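Local coordinates for mRNA-binding protein PUF3 (Saccharomyces cerevisiae, PDB 3K49) that binds the 3'-UTR of mRNAs that encode mitochondrial proteins, such as COX17, promotes decay of the COX17 message, and brings its target mRNAs to the vicinity of mitochondria, at residues 267-272 / 314-319; 258-263 / 308-313. All coordinates share one frame; numbering follows the deposited sequence.

Interaction 1: residues 267-272 / 314-319; sequences VVEKSI and NYVIQK. With nucleotides of chain B.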
ATOM      1  N   VAL A 267      -2.532 -15.416   2.820  1.00 46.71           N
ATOM      2  CA  VAL A 267      -3.844 -15.242   3.426  1.00 48.56           C
ATOM      3  C   VAL A 267      -4.067 -16.224   4.581  1.00 50.48           C
ATOM      4  O   VAL A 267      -4.716 -15.899   5.582  1.00 46.53           O
ATOM      5  CB  VAL A 267      -4.974 -15.337   2.393  1.00 44.79           C
ATOM      6  CG1 VAL A 267      -6.295 -15.589   3.091  1.00 36.84           C
ATOM      7  CG2 VAL A 267      -5.044 -14.037   1.579  1.00 39.11           C
ATOM      8  N   VAL A 268      -3.507 -17.421   4.463  1.00 46.31           N
ATOM      9  CA  VAL A 268      -3.623 -18.375   5.552  1.00 56.21           C
ATOM     10  C   VAL A 268      -2.841 -17.876   6.765  1.00 46.33           C
ATOM     11  O   VAL A 268      -3.268 -18.048   7.904  1.00 42.92           O
ATOM     12  CB  VAL A 268      -3.148 -19.794   5.159  1.00 56.66           C
ATOM     13  CG1 VAL A 268      -3.394 -20.761   6.302  1.00 40.13           C
ATOM     14  CG2 VAL A 268      -3.856 -20.280   3.900  1.00 39.05           C
ATOM     15  N   GLU A 269      -1.697 -17.250   6.526  1.00 51.68           N
ATOM     16  CA  GLU A 269      -0.897 -16.736   7.635  1.00 48.68           C
ATOM     17  C   GLU A 269      -1.627 -15.645   8.398  1.00 43.08           C
ATOM     18  O   GLU A 269      -1.629 -15.635   9.626  1.00 55.64           O
ATOM     19  CB  GLU A 269       0.441 -16.206   7.149  1.00 49.75           C
ATOM     20  CG  GLU A 269       1.376 -17.246   6.563  1.00 52.47           C
ATOM     21  CD  GLU A 269       2.762 -16.664   6.285  1.00 69.10           C
ATOM     22  OE1 GLU A 269       3.265 -16.818   5.150  1.00 57.30           O
ATOM     23  OE2 GLU A 269       3.338 -16.029   7.203  1.00 68.40           O
ATOM     24  N   LYS A 270      -2.252 -14.728   7.673  1.00 51.84           N
ATOM     25  CA  LYS A 270      -2.981 -13.639   8.313  1.00 48.07           C
ATOM     26  C   LYS A 270      -4.193 -14.191   9.028  1.00 46.07           C
ATOM     27  O   LYS A 270      -4.570 -13.689  10.084  1.00 55.45           O
ATOM     28  CB  LYS A 270      -3.415 -12.593   7.284  1.00 46.69           C
ATOM     29  CG  LYS A 270      -2.254 -11.871   6.647  1.00 53.55           C
ATOM     30  CD  LYS A 270      -1.500 -11.025   7.681  1.00 71.45           C
ATOM     31  CE  LYS A 270      -0.054 -10.767   7.247  1.00 67.97           C
ATOM     32  NZ  LYS A 270       0.681 -12.055   6.984  1.00 66.68           N
ATOM     33  N   SER A 271      -4.805 -15.218   8.438  1.00 51.30           N
ATOM     34  CA  SER A 271      -5.981 -15.857   9.018  1.00 47.68           C
ATOM     35  C   SER A 271      -5.668 -16.296  10.425  1.00 45.45           C
ATOM     36  O   SER A 271      -6.370 -15.933  11.360  1.00 47.80           O
ATOM     37  CB  SER A 271      -6.408 -17.076   8.196  1.00 49.45           C
ATOM     38  OG  SER A 271      -6.887 -16.697   6.918  1.00 60.81           O
ATOM     39  N   ILE A 272      -4.603 -17.081  10.569  1.00 48.53           N
ATOM     40  CA  ILE A 272      -4.240 -17.626  11.876  1.00 59.02           C
ATOM     41  C   ILE A 272      -3.575 -16.574  12.777  1.00 60.25           C
ATOM     42  O   ILE A 272      -3.578 -16.695  14.000  1.00 57.12           O
ATOM     43  CB  ILE A 272      -3.364 -18.900  11.752  1.00 52.31           C
ATOM     44  CG1 ILE A 272      -2.011 -18.587  11.139  1.00 54.84           C
ATOM     45  CG2 ILE A 272      -4.065 -19.964  10.901  1.00 50.64           C
ATOM     46  CD1 ILE A 272      -1.245 -19.839  10.773  1.00 58.72           C
ATOM     47  N   ASN A 314       5.357 -24.486   4.147  1.00 58.03           N
ATOM     48  CA  ASN A 314       6.273 -24.515   5.292  1.00 63.38           C
ATOM     49  C   ASN A 314       6.225 -23.243   6.157  1.00 61.12           C
ATOM     50  O   ASN A 314       6.422 -23.316   7.368  1.00 68.64           O
ATOM     51  CB  ASN A 314       7.706 -24.830   4.855  1.00 65.74           C
ATOM     52  CG  ASN A 314       8.418 -23.627   4.271  1.00 68.02           C
ATOM     53  OD1 ASN A 314       8.717 -22.669   4.980  1.00 73.92           O
ATOM     54  ND2 ASN A 314       8.696 -23.670   2.973  1.00 65.52           N
ATOM     55  N   TYR A 315       5.949 -22.092   5.537  1.00 56.06           N
ATOM     56  CA  TYR A 315       5.827 -20.824   6.265  1.00 63.34           C
ATOM     57  C   TYR A 315       4.571 -20.813   7.126  1.00 61.93           C
ATOM     58  O   TYR A 315       4.579 -20.322   8.259  1.00 64.25           O
ATOM     59  CB  TYR A 315       5.785 -19.625   5.308  1.00 62.72           C
ATOM     60  CG  TYR A 315       7.045 -19.415   4.500  1.00 60.09           C
ATOM     61  CD1 TYR A 315       7.070 -19.681   3.136  1.00 53.01           C
ATOM     62  CD2 TYR A 315       8.207 -18.937   5.097  1.00 62.62           C
ATOM     63  CE1 TYR A 315       8.211 -19.491   2.392  1.00 54.84           C
ATOM     64  CE2 TYR A 315       9.356 -18.738   4.357  1.00 59.94           C
ATOM     65  CZ  TYR A 315       9.351 -19.019   3.005  1.00 61.63           C
ATOM     66  OH  TYR A 315      10.491 -18.827   2.259  1.00 67.46           O
ATOM     67  N   VAL A 316       3.488 -21.354   6.581  1.00 58.49           N
ATOM     68  CA  VAL A 316       2.242 -21.466   7.330  1.00 58.32           C
ATOM     69  C   VAL A 316       2.415 -22.399   8.525  1.00 59.18           C
ATOM     70  O   VAL A 316       1.756 -22.232   9.553  1.00 65.35           O
ATOM     71  CB  VAL A 316       1.084 -21.963   6.441  1.00 52.19           C
ATOM     72  CG1 VAL A 316      -0.199 -22.047   7.242  1.00 50.65           C
ATOM     73  CG2 VAL A 316       0.904 -21.046   5.246  1.00 50.51           C
ATOM     74  N   ILE A 317       3.310 -23.374   8.389  1.00 59.35           N
ATOM     75  CA  ILE A 317       3.608 -24.293   9.484  1.00 64.88           C
ATOM     76  C   ILE A 317       4.400 -23.574  10.569  1.00 67.69           C
ATOM     77  O   ILE A 317       4.035 -23.611  11.749  1.00 57.58           O
ATOM     78  CB  ILE A 317       4.407 -25.521   9.006  1.00 69.86           C
ATOM     79  CG1 ILE A 317       3.591 -26.343   8.006  1.00 65.98           C
ATOM     80  CG2 ILE A 317       4.806 -26.388  10.191  1.00 73.37           C
ATOM     81  CD1 ILE A 317       2.427 -27.090   8.618  1.00 63.06           C
ATOM     82  N   GLN A 318       5.485 -22.920  10.158  1.00 63.95           N
ATOM     83  CA  GLN A 318       6.258 -22.075  11.062  1.00 73.04           C
ATOM     84  C   GLN A 318       5.330 -21.126  11.819  1.00 71.43           C
ATOM     85  O   GLN A 318       5.383 -21.029  13.048  1.00 68.47           O
ATOM     86  CB  GLN A 318       7.302 -21.265  10.288  1.00 69.87           C
ATOM     87  CG  GLN A 318       8.165 -22.086   9.347  1.00 69.09           C
ATOM     88  CD  GLN A 318       9.270 -21.272   8.711  1.00 75.69           C
ATOM     89  OE1 GLN A 318       9.795 -20.342   9.322  1.00 96.52           O
ATOM     90  NE2 GLN A 318       9.631 -21.614   7.479  1.00 75.01           N
ATOM     91  N   LYS A 319       4.476 -20.438  11.068  1.00 65.25           N
ATOM     92  CA  LYS A 319       3.512 -19.512  11.642  1.00 60.57           C
ATOM     93  C   LYS A 319       2.653 -20.194  12.705  1.00 70.82           C
ATOM     94  O   LYS A 319       2.431 -19.642  13.786  1.00 73.93           O
ATOM     95  CB  LYS A 319       2.622 -18.937  10.542  1.00 63.26           C
ATOM     96  CG  LYS A 319       1.935 -17.625  10.898  1.00 61.81           C
ATOM     97  CD  LYS A 319       2.925 -16.463  10.874  1.00 75.18           C
ATOM     98  CE  LYS A 319       2.220 -15.112  10.940  1.00 82.02           C
ATOM     99  NZ  LYS A 319       2.208 -14.399   9.626  1.00100.72           N
TER
ATOM    100  P     G B   4      12.937 -16.506  -1.187  1.00 86.29           P
ATOM    101  OP1   G B   4      13.343 -15.708  -2.370  1.00 94.21           O
ATOM    102  OP2   G B   4      13.274 -16.034   0.184  1.00 80.15           O
ATOM    103  O5'   G B   4      11.362 -16.723  -1.264  1.00 75.48           O
ATOM    104  C5'   G B   4      10.784 -17.475  -2.321  1.00 80.37           C
ATOM    105  C4'   G B   4       9.292 -17.254  -2.348  1.00 77.36           C
ATOM    106  O4'   G B   4       8.718 -17.752  -1.116  1.00 83.98           O
ATOM    107  C3'   G B   4       8.889 -15.790  -2.350  1.00 85.04           C
ATOM    108  O3'   G B   4       8.970 -15.241  -3.658  1.00 90.44           O
ATOM    109  C2'   G B   4       7.469 -15.838  -1.789  1.00 77.62           C
ATOM    110  O2'   G B   4       6.475 -16.150  -2.745  1.00 81.76           O
ATOM    111  C1'   G B   4       7.590 -16.971  -0.771  1.00 70.29           C
ATOM    112  N9    G B   4       7.750 -16.507   0.600  1.00 69.44           N
ATOM    113  C8    G B   4       8.858 -15.944   1.192  1.00 65.12           C
ATOM    114  N7    G B   4       8.663 -15.633   2.446  1.00 67.48           N
ATOM    115  C5    G B   4       7.350 -16.020   2.692  1.00 51.84           C
ATOM    116  C6    G B   4       6.574 -15.931   3.865  1.00 58.22           C
ATOM    117  O6    G B   4       6.899 -15.493   4.978  1.00 65.39           O
ATOM    118  N1    G B   4       5.291 -16.425   3.663  1.00 61.42           N
ATOM    119  C2    G B   4       4.827 -16.950   2.486  1.00 57.70           C
ATOM    120  N2    G B   4       3.567 -17.392   2.471  1.00 57.31           N
ATOM    121  N3    G B   4       5.542 -17.040   1.392  1.00 61.95           N
ATOM    122  C4    G B   4       6.783 -16.558   1.568  1.00 60.63           C
ATOM    123  P     U B   3      17.074 -18.144   2.441  1.00 99.06           P
ATOM    124  OP1   U B   3      17.721 -17.040   1.694  1.00 94.56           O
ATOM    125  OP2   U B   3      16.594 -17.910   3.825  1.00 79.89           O
ATOM    126  O5'   U B   3      15.858 -18.700   1.559  1.00 97.09           O
ATOM    127  C5'   U B   3      16.069 -19.219   0.246  1.00 92.88           C
ATOM    128  C4'   U B   3      14.776 -19.784  -0.314  1.00 97.33           C
ATOM    129  O4'   U B   3      14.387 -20.973   0.427  1.00 97.97           O
ATOM    130  C3'   U B   3      13.565 -18.865  -0.227  1.00 95.58           C
ATOM    131  O3'   U B   3      13.535 -17.989  -1.350  1.00 96.81           O
ATOM    132  C2'   U B   3      12.405 -19.859  -0.250  1.00 89.29           C
ATOM    133  O2'   U B   3      12.081 -20.292  -1.560  1.00 79.36           O
ATOM    134  C1'   U B   3      12.974 -21.007   0.576  1.00 83.77           C
ATOM    135  N1    U B   3      12.662 -20.945   2.021  1.00 79.59           N
ATOM    136  C2    U B   3      11.522 -21.579   2.472  1.00 73.35           C
ATOM    137  O2    U B   3      10.753 -22.168   1.737  1.00 72.93           O
ATOM    138  N3    U B   3      11.308 -21.497   3.821  1.00 59.44           N
ATOM    139  C4    U B   3      12.100 -20.859   4.754  1.00 76.46           C
ATOM    140  O4    U B   3      11.798 -20.907   5.945  1.00 77.55           O
ATOM    141  C5    U B   3      13.257 -20.215   4.207  1.00 74.53           C
ATOM    142  C6    U B   3      13.493 -20.278   2.894  1.00 71.53           C
TER

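Interaction 2: residues 258-263 / 308-313; sequences YSKHKF and IKDQFA. With nucleotides of chain B.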
ATOM      1  N   TYR A 258      -4.562 -23.801  -0.313  1.00 51.92           N
ATOM      2  CA  TYR A 258      -4.134 -22.413  -0.190  1.00 55.29           C
ATOM      3  C   TYR A 258      -2.704 -22.304   0.335  1.00 52.32           C
ATOM      4  O   TYR A 258      -1.897 -21.540  -0.197  1.00 47.12           O
ATOM      5  CB  TYR A 258      -5.084 -21.629   0.712  1.00 51.63           C
ATOM      6  CG  TYR A 258      -6.448 -21.404   0.104  1.00 40.89           C
ATOM      7  CD1 TYR A 258      -7.494 -20.959   0.879  1.00 40.69           C
ATOM      8  CD2 TYR A 258      -6.685 -21.625  -1.248  1.00 44.31           C
ATOM      9  CE1 TYR A 258      -8.744 -20.738   0.342  1.00 44.68           C
ATOM     10  CE2 TYR A 258      -7.938 -21.397  -1.802  1.00 42.89           C
ATOM     11  CZ  TYR A 258      -8.965 -20.961  -0.989  1.00 46.50           C
ATOM     12  OH  TYR A 258     -10.232 -20.726  -1.479  1.00 57.59           O
ATOM     13  N   SER A 259      -2.390 -23.082   1.366  1.00 43.49           N
ATOM     14  CA  SER A 259      -1.050 -23.074   1.937  1.00 49.08           C
ATOM     15  C   SER A 259       0.023 -23.376   0.900  1.00 53.79           C
ATOM     16  O   SER A 259       1.173 -22.977   1.052  1.00 61.19           O
ATOM     17  CB  SER A 259      -0.948 -24.066   3.097  1.00 52.25           C
ATOM     18  OG  SER A 259      -1.821 -23.707   4.153  1.00 54.33           O
ATOM     19  N   LYS A 260      -0.356 -24.083  -0.157  1.00 63.39           N
ATOM     20  CA  LYS A 260       0.590 -24.479  -1.193  1.00 60.67           C
ATOM     21  C   LYS A 260       0.541 -23.516  -2.373  1.00 68.21           C
ATOM     22  O   LYS A 260       1.200 -23.721  -3.401  1.00 67.78           O
ATOM     23  CB  LYS A 260       0.291 -25.906  -1.657  1.00 65.20           C
ATOM     24  CG  LYS A 260       0.494 -26.963  -0.574  1.00 69.36           C
ATOM     25  CD  LYS A 260       0.008 -28.337  -1.021  1.00 71.86           C
ATOM     26  CE  LYS A 260       0.815 -28.848  -2.199  1.00 77.90           C
ATOM     27  NZ  LYS A 260       0.350 -30.180  -2.662  1.00 83.39           N
ATOM     28  N   HIS A 261      -0.251 -22.463  -2.203  1.00 64.23           N
ATOM     29  CA  HIS A 261      -0.477 -21.456  -3.229  1.00 52.22           C
ATOM     30  C   HIS A 261       0.409 -20.248  -2.937  1.00 50.63           C
ATOM     31  O   HIS A 261       0.439 -19.748  -1.810  1.00 58.79           O
ATOM     32  CB  HIS A 261      -1.950 -21.052  -3.206  1.00 53.03           C
ATOM     33  CG  HIS A 261      -2.379 -20.263  -4.401  1.00 54.61           C
ATOM     34  ND1 HIS A 261      -1.796 -19.078  -4.755  1.00 53.91           N
ATOM     35  CD2 HIS A 261      -3.369 -20.496  -5.307  1.00 43.43           C
ATOM     36  CE1 HIS A 261      -2.394 -18.605  -5.846  1.00 56.37           C
ATOM     37  NE2 HIS A 261      -3.342 -19.442  -6.189  1.00 55.77           N
ATOM     38  N   LYS A 262       1.139 -19.792  -3.949  1.00 55.49           N
ATOM     39  CA  LYS A 262       2.052 -18.660  -3.805  1.00 59.57           C
ATOM     40  C   LYS A 262       1.392 -17.449  -3.132  1.00 52.81           C
ATOM     41  O   LYS A 262       1.936 -16.863  -2.183  1.00 49.62           O
ATOM     42  CB  LYS A 262       2.623 -18.265  -5.177  1.00 54.25           C
ATOM     43  CG  LYS A 262       3.501 -17.033  -5.140  1.00 56.46           C
ATOM     44  CD  LYS A 262       3.990 -16.671  -6.528  1.00 76.23           C
ATOM     45  CE  LYS A 262       4.607 -15.278  -6.554  1.00 80.70           C
ATOM     46  NZ  LYS A 262       5.563 -15.079  -5.422  1.00 81.82           N
ATOM     47  N   PHE A 263       0.211 -17.093  -3.625  1.00 53.96           N
ATOM     48  CA  PHE A 263      -0.513 -15.926  -3.147  1.00 49.77           C
ATOM     49  C   PHE A 263      -1.389 -16.234  -1.934  1.00 54.14           C
ATOM     50  O   PHE A 263      -1.415 -15.478  -0.959  1.00 60.19           O
ATOM     51  CB  PHE A 263      -1.365 -15.336  -4.278  1.00 54.17           C
ATOM     52  CG  PHE A 263      -0.559 -14.868  -5.463  1.00 51.67           C
ATOM     53  CD1 PHE A 263      -0.807 -15.374  -6.734  1.00 51.67           C
ATOM     54  CD2 PHE A 263       0.452 -13.924  -5.306  1.00 53.38           C
ATOM     55  CE1 PHE A 263      -0.072 -14.952  -7.833  1.00 44.09           C
ATOM     56  CE2 PHE A 263       1.203 -13.494  -6.403  1.00 55.87           C
ATOM     57  CZ  PHE A 263       0.941 -14.013  -7.665  1.00 48.47           C
ATOM     58  N   ILE A 308       4.691 -29.321   5.287  1.00 67.78           N
ATOM     59  CA  ILE A 308       6.111 -29.206   5.614  1.00 71.38           C
ATOM     60  C   ILE A 308       7.011 -29.293   4.384  1.00 80.34           C
ATOM     61  O   ILE A 308       8.060 -28.649   4.323  1.00 79.22           O
ATOM     62  CB  ILE A 308       6.558 -30.291   6.605  1.00 77.43           C
ATOM     63  CG1 ILE A 308       5.730 -30.215   7.886  1.00 81.22           C
ATOM     64  CG2 ILE A 308       8.036 -30.141   6.927  1.00 76.93           C
ATOM     65  CD1 ILE A 308       6.043 -31.326   8.872  1.00 88.41           C
ATOM     66  N   LYS A 309       6.595 -30.085   3.402  1.00 74.26           N
ATOM     67  CA  LYS A 309       7.418 -30.342   2.223  1.00 71.65           C
ATOM     68  C   LYS A 309       7.215 -29.321   1.103  1.00 77.92           C
ATOM     69  O   LYS A 309       7.932 -29.343   0.099  1.00 80.38           O
ATOM     70  CB  LYS A 309       7.133 -31.739   1.669  1.00 83.19           C
ATOM     71  CG  LYS A 309       7.560 -32.872   2.583  1.00 81.13           C
ATOM     72  CD  LYS A 309       7.252 -34.224   1.969  1.00 82.55           C
ATOM     73  CE  LYS A 309       7.684 -35.358   2.883  1.00 95.59           C
ATOM     74  NZ  LYS A 309       7.394 -36.692   2.293  1.00101.77           N
ATOM     75  N   ASP A 310       6.235 -28.439   1.261  1.00 71.86           N
ATOM     76  CA  ASP A 310       5.900 -27.485   0.206  1.00 66.00           C
ATOM     77  C   ASP A 310       6.593 -26.137   0.397  1.00 69.34           C
ATOM     78  O   ASP A 310       6.757 -25.658   1.523  1.00 74.94           O
ATOM     79  CB  ASP A 310       4.388 -27.288   0.105  1.00 58.80           C
ATOM     80  CG  ASP A 310       4.012 -26.202  -0.881  1.00 80.94           C
ATOM     81  OD1 ASP A 310       4.424 -26.294  -2.057  1.00 79.79           O
ATOM     82  OD2 ASP A 310       3.307 -25.250  -0.479  1.00 83.69           O
ATOM     83  N   GLN A 311       6.991 -25.532  -0.720  1.00 73.70           N
ATOM     84  CA  GLN A 311       7.740 -24.271  -0.715  1.00 73.37           C
ATOM     85  C   GLN A 311       7.010 -23.135   0.014  1.00 71.42           C
ATOM     86  O   GLN A 311       7.637 -22.325   0.704  1.00 76.05           O
ATOM     87  CB  GLN A 311       8.068 -23.857  -2.151  1.00 63.42           C
ATOM     88  CG  GLN A 311       6.860 -23.909  -3.061  1.00 71.35           C
ATOM     89  CD  GLN A 311       7.212 -23.804  -4.523  1.00 77.55           C
ATOM     90  OE1 GLN A 311       8.261 -23.277  -4.883  1.00 86.83           O
ATOM     91  NE2 GLN A 311       6.323 -24.298  -5.380  1.00 79.10           N
ATOM     92  N   PHE A 312       5.690 -23.078  -0.134  1.00 65.88           N
ATOM     93  CA  PHE A 312       4.899 -22.034   0.512  1.00 57.71           C
ATOM     94  C   PHE A 312       4.318 -22.478   1.854  1.00 64.23           C
ATOM     95  O   PHE A 312       4.305 -21.715   2.820  1.00 58.32           O
ATOM     96  CB  PHE A 312       3.779 -21.581  -0.418  1.00 56.04           C
ATOM     97  CG  PHE A 312       4.251 -21.237  -1.796  1.00 58.62           C
ATOM     98  CD1 PHE A 312       5.147 -20.199  -1.992  1.00 70.57           C
ATOM     99  CD2 PHE A 312       3.805 -21.945  -2.894  1.00 64.76           C
ATOM    100  CE1 PHE A 312       5.597 -19.871  -3.267  1.00 67.60           C
ATOM    101  CE2 PHE A 312       4.251 -21.625  -4.174  1.00 67.50           C
ATOM    102  CZ  PHE A 312       5.150 -20.585  -4.359  1.00 61.47           C
ATOM    103  N   ALA A 313       3.851 -23.723   1.910  1.00 64.80           N
ATOM    104  CA  ALA A 313       3.166 -24.234   3.095  1.00 56.16           C
ATOM    105  C   ALA A 313       4.055 -24.289   4.336  1.00 60.15           C
ATOM    106  O   ALA A 313       3.565 -24.141   5.457  1.00 60.40           O
ATOM    107  CB  ALA A 313       2.556 -25.591   2.813  1.00 67.66           C
TER
ATOM    108  P     U B   5       8.936 -13.648  -3.845  1.00 76.46           P
ATOM    109  OP1   U B   5       9.261 -13.359  -5.260  1.00 58.97           O
ATOM    110  OP2   U B   5       9.721 -13.026  -2.749  1.00 61.17           O
ATOM    111  O5'   U B   5       7.402 -13.302  -3.584  1.00 84.45           O
ATOM    112  C5'   U B   5       7.001 -11.979  -3.277  1.00 67.48           C
ATOM    113  C4'   U B   5       5.696 -11.689  -3.978  1.00 63.40           C
ATOM    114  O4'   U B   5       4.628 -12.395  -3.314  1.00 66.16           O
ATOM    115  C3'   U B   5       5.227 -10.250  -3.966  1.00 57.64           C
ATOM    116  O3'   U B   5       5.916  -9.519  -4.981  1.00 64.98           O
ATOM    117  C2'   U B   5       3.757 -10.435  -4.311  1.00 55.05           C
ATOM    118  O2'   U B   5       3.588 -10.662  -5.691  1.00 56.19           O
ATOM    119  C1'   U B   5       3.412 -11.717  -3.541  1.00 61.12           C
ATOM    120  N1    U B   5       2.750 -11.501  -2.237  1.00 46.56           N
ATOM    121  C2    U B   5       1.378 -11.471  -2.211  1.00 46.28           C
ATOM    122  O2    U B   5       0.697 -11.612  -3.210  1.00 43.30           O
ATOM    123  N3    U B   5       0.822 -11.264  -0.970  1.00 37.82           N
ATOM    124  C4    U B   5       1.489 -11.076   0.212  1.00 43.35           C
ATOM    125  O4    U B   5       0.851 -10.851   1.234  1.00 54.69           O
ATOM    126  C5    U B   5       2.916 -11.122   0.105  1.00 43.24           C
ATOM    127  C6    U B   5       3.484 -11.331  -1.086  1.00 47.61           C
ATOM    128  O5'   C B   1      14.528 -24.019  -5.231  1.00122.40           O
ATOM    129  C5'   C B   1      15.407 -24.528  -4.221  1.00109.72           C
ATOM    130  C4'   C B   1      15.612 -23.454  -3.182  1.00102.08           C
ATOM    131  O4'   C B   1      14.430 -23.328  -2.351  1.00103.34           O
ATOM    132  C3'   C B   1      16.693 -23.745  -2.154  1.00102.95           C
ATOM    133  O3'   C B   1      17.231 -22.545  -1.577  1.00113.38           O
ATOM    134  C2'   C B   1      15.984 -24.594  -1.102  1.00 94.14           C
ATOM    135  O2'   C B   1      16.660 -24.606   0.146  1.00 93.83           O
ATOM    136  C1'   C B   1      14.634 -23.876  -1.047  1.00 94.55           C
ATOM    137  N1    C B   1      13.477 -24.744  -0.725  1.00 88.26           N
ATOM    138  C2    C B   1      13.072 -24.983   0.566  1.00 87.92           C
ATOM    139  O2    C B   1      13.670 -24.455   1.517  1.00 88.20           O
ATOM    140  N3    C B   1      11.997 -25.810   0.714  1.00 82.18           N
ATOM    141  C4    C B   1      11.363 -26.342  -0.339  1.00 86.08           C
ATOM    142  N4    C B   1      10.313 -27.124  -0.086  1.00 88.70           N
ATOM    143  C5    C B   1      11.781 -26.085  -1.664  1.00 87.39           C
ATOM    144  C6    C B   1      12.826 -25.290  -1.773  1.00 90.43           C
ATOM    145  P     G B   4      12.937 -16.506  -1.187  1.00 86.29           P
ATOM    146  OP1   G B   4      13.343 -15.708  -2.370  1.00 94.21           O
ATOM    147  OP2   G B   4      13.274 -16.034   0.184  1.00 80.15           O
ATOM    148  O5'   G B   4      11.362 -16.723  -1.264  1.00 75.48           O
ATOM    149  C5'   G B   4      10.784 -17.475  -2.321  1.00 80.37           C
ATOM    150  C4'   G B   4       9.292 -17.254  -2.348  1.00 77.36           C
ATOM    151  O4'   G B   4       8.718 -17.752  -1.116  1.00 83.98           O
ATOM    152  C3'   G B   4       8.889 -15.790  -2.350  1.00 85.04           C
ATOM    153  O3'   G B   4       8.970 -15.241  -3.658  1.00 90.44           O
ATOM    154  C2'   G B   4       7.469 -15.838  -1.789  1.00 77.62           C
ATOM    155  O2'   G B   4       6.475 -16.150  -2.745  1.00 81.76           O
ATOM    156  C1'   G B   4       7.590 -16.971  -0.771  1.00 70.29           C
ATOM    157  N9    G B   4       7.750 -16.507   0.600  1.00 69.44           N
ATOM    158  C8    G B   4       8.858 -15.944   1.192  1.00 65.12           C
ATOM    159  N7    G B   4       8.663 -15.633   2.446  1.00 67.48           N
ATOM    160  C5    G B   4       7.350 -16.020   2.692  1.00 51.84           C
ATOM    161  C6    G B   4       6.574 -15.931   3.865  1.00 58.22           C
ATOM    162  O6    G B   4       6.899 -15.493   4.978  1.00 65.39           O
ATOM    163  N1    G B   4       5.291 -16.425   3.663  1.00 61.42           N
ATOM    164  C2    G B   4       4.827 -16.950   2.486  1.00 57.70           C
ATOM    165  N2    G B   4       3.567 -17.392   2.471  1.00 57.31           N
ATOM    166  N3    G B   4       5.542 -17.040   1.392  1.00 61.95           N
ATOM    167  C4    G B   4       6.783 -16.558   1.568  1.00 60.63           C
TER

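Interaction 1: residues 267-272 / 314-319
The ring of Tyr315, whose CB touches Glu269 OE1, lies flat on a base of the bound RNA. Over one face is G4 of chain B, its C5 over the ring centre, 3.4 Å above the plane. Over the opposite face sits Asn314 OD1. The outer end of the ring meets the U3 base of chain B obliquely. Replacing Tyr315 by an alanine would probably take this stacking surface from the G4 base and let it tilt more easily about its bonds to Glu269. Glu269 meets the edge of that base. Its chain runs extended beyond CG (chi2 -172°), which carries the carboxylate out to the RNA. OE1 takes hydrogen bonds from N1 and N2 of G4, the latter at 2.8 Å. OE2 forms a salt bridge with Lys319 NZ, 3.1 Å away, on the anti side of the carboxylate. With the two bonds from G4, this bridge probably limits the rotation of the carboxylate. Lys270 NZ comes within 3.8 Å of Lys319 NZ, a like-charge approach that the carboxylate probably offsets. Asn314 and Gln318 read U3: Asn314 OD1 and ND2 bond its N3 and O2, and Gln318 NE2 bonds its O4. Together with Tyr315 they form the base-recognition set of a Pumilio repeat. Below the polar layer, Val268 CG1 meets Val316 CG1 at 3.6 Å, and Ile272 CD1 rests on Lys319 CG. The two segments run nearly parallel, 11° apart, with axes 9.5 Å from each other. They join Pumilio repeats 7 and 8. Helices 222-230 and 238-252 back segment 267-272, and helix 355-364 packs on segment 314-319.

Interaction 2: residues 258-263 / 308-313
Lys262 lies over one face of the Phe312 ring. Its CA stands 3.5 Å from the ring centroid and 6° off the normal, a CH-pi contact. CB follows alongside, close to CZ. Gln311 CG lies over the opposite face, toward the rim. The ring edge meets backbone: Phe312 CD2 is 3.2 Å from Lys260 O. Ser259 CB packs on Ala313 CB at 3.8 Å. The aliphatic part of Lys260 passes over the Asp310 carboxylate, with CG 3.3 Å from OD2. Asp310 OD2 makes a capping bond in the turn that leads into helix 313-323. It takes Ala313 N at 2.9 Å, from above the carboxylate plane, and Phe312 N more weakly. In segment 258-263, His261 ND1 accepts from Phe263 N at 3.0 Å, in the plane of the imidazole, and caps the turn into helix 264-274. Ser259 OG turns back to Val255 O. Lys262 has CG anti to the backbone N (chi1 176°). The chain stays extended as far as CE and bends at the last torsion, which brings NZ to the RNA. NZ bonds O2' of G4 of chain B at 3.0 Å and, weakly, O5' of U5 of chain B. Lys260 NZ and Asp310 OD1 stay 5.7 Å apart and form no salt bridge, though their opposite charges probably attract. No hydrogen bond joins the segments; the contact therefore probably rests on van der Waals packing and the CH-pi contact, while the Lys262 charge is turned to the RNA backbone.

How the interactions relate
Both interactions join Pumilio repeat 7 to repeat 8. Interaction 1 pairs the inner helices 264-274 and 313-323. Interaction 2 pairs the end of helix 255-259 and the turn after it with the loop before helix 313-323, where the caps sit. Their centres are 9 Å apart, and they meet where Val268 packs on Tyr258 and Val316 on Ser259. Interaction 1 is the more buried, with no exposed residue among those that touch. Interaction 2 lies nearer the surface and includes an exposed lysine. The chemistry follows. The helix pair combines aliphatic packing with a salt bridge and reads base edges. The other contact centres on one aromatic ring and reaches the ribose-phosphate chain.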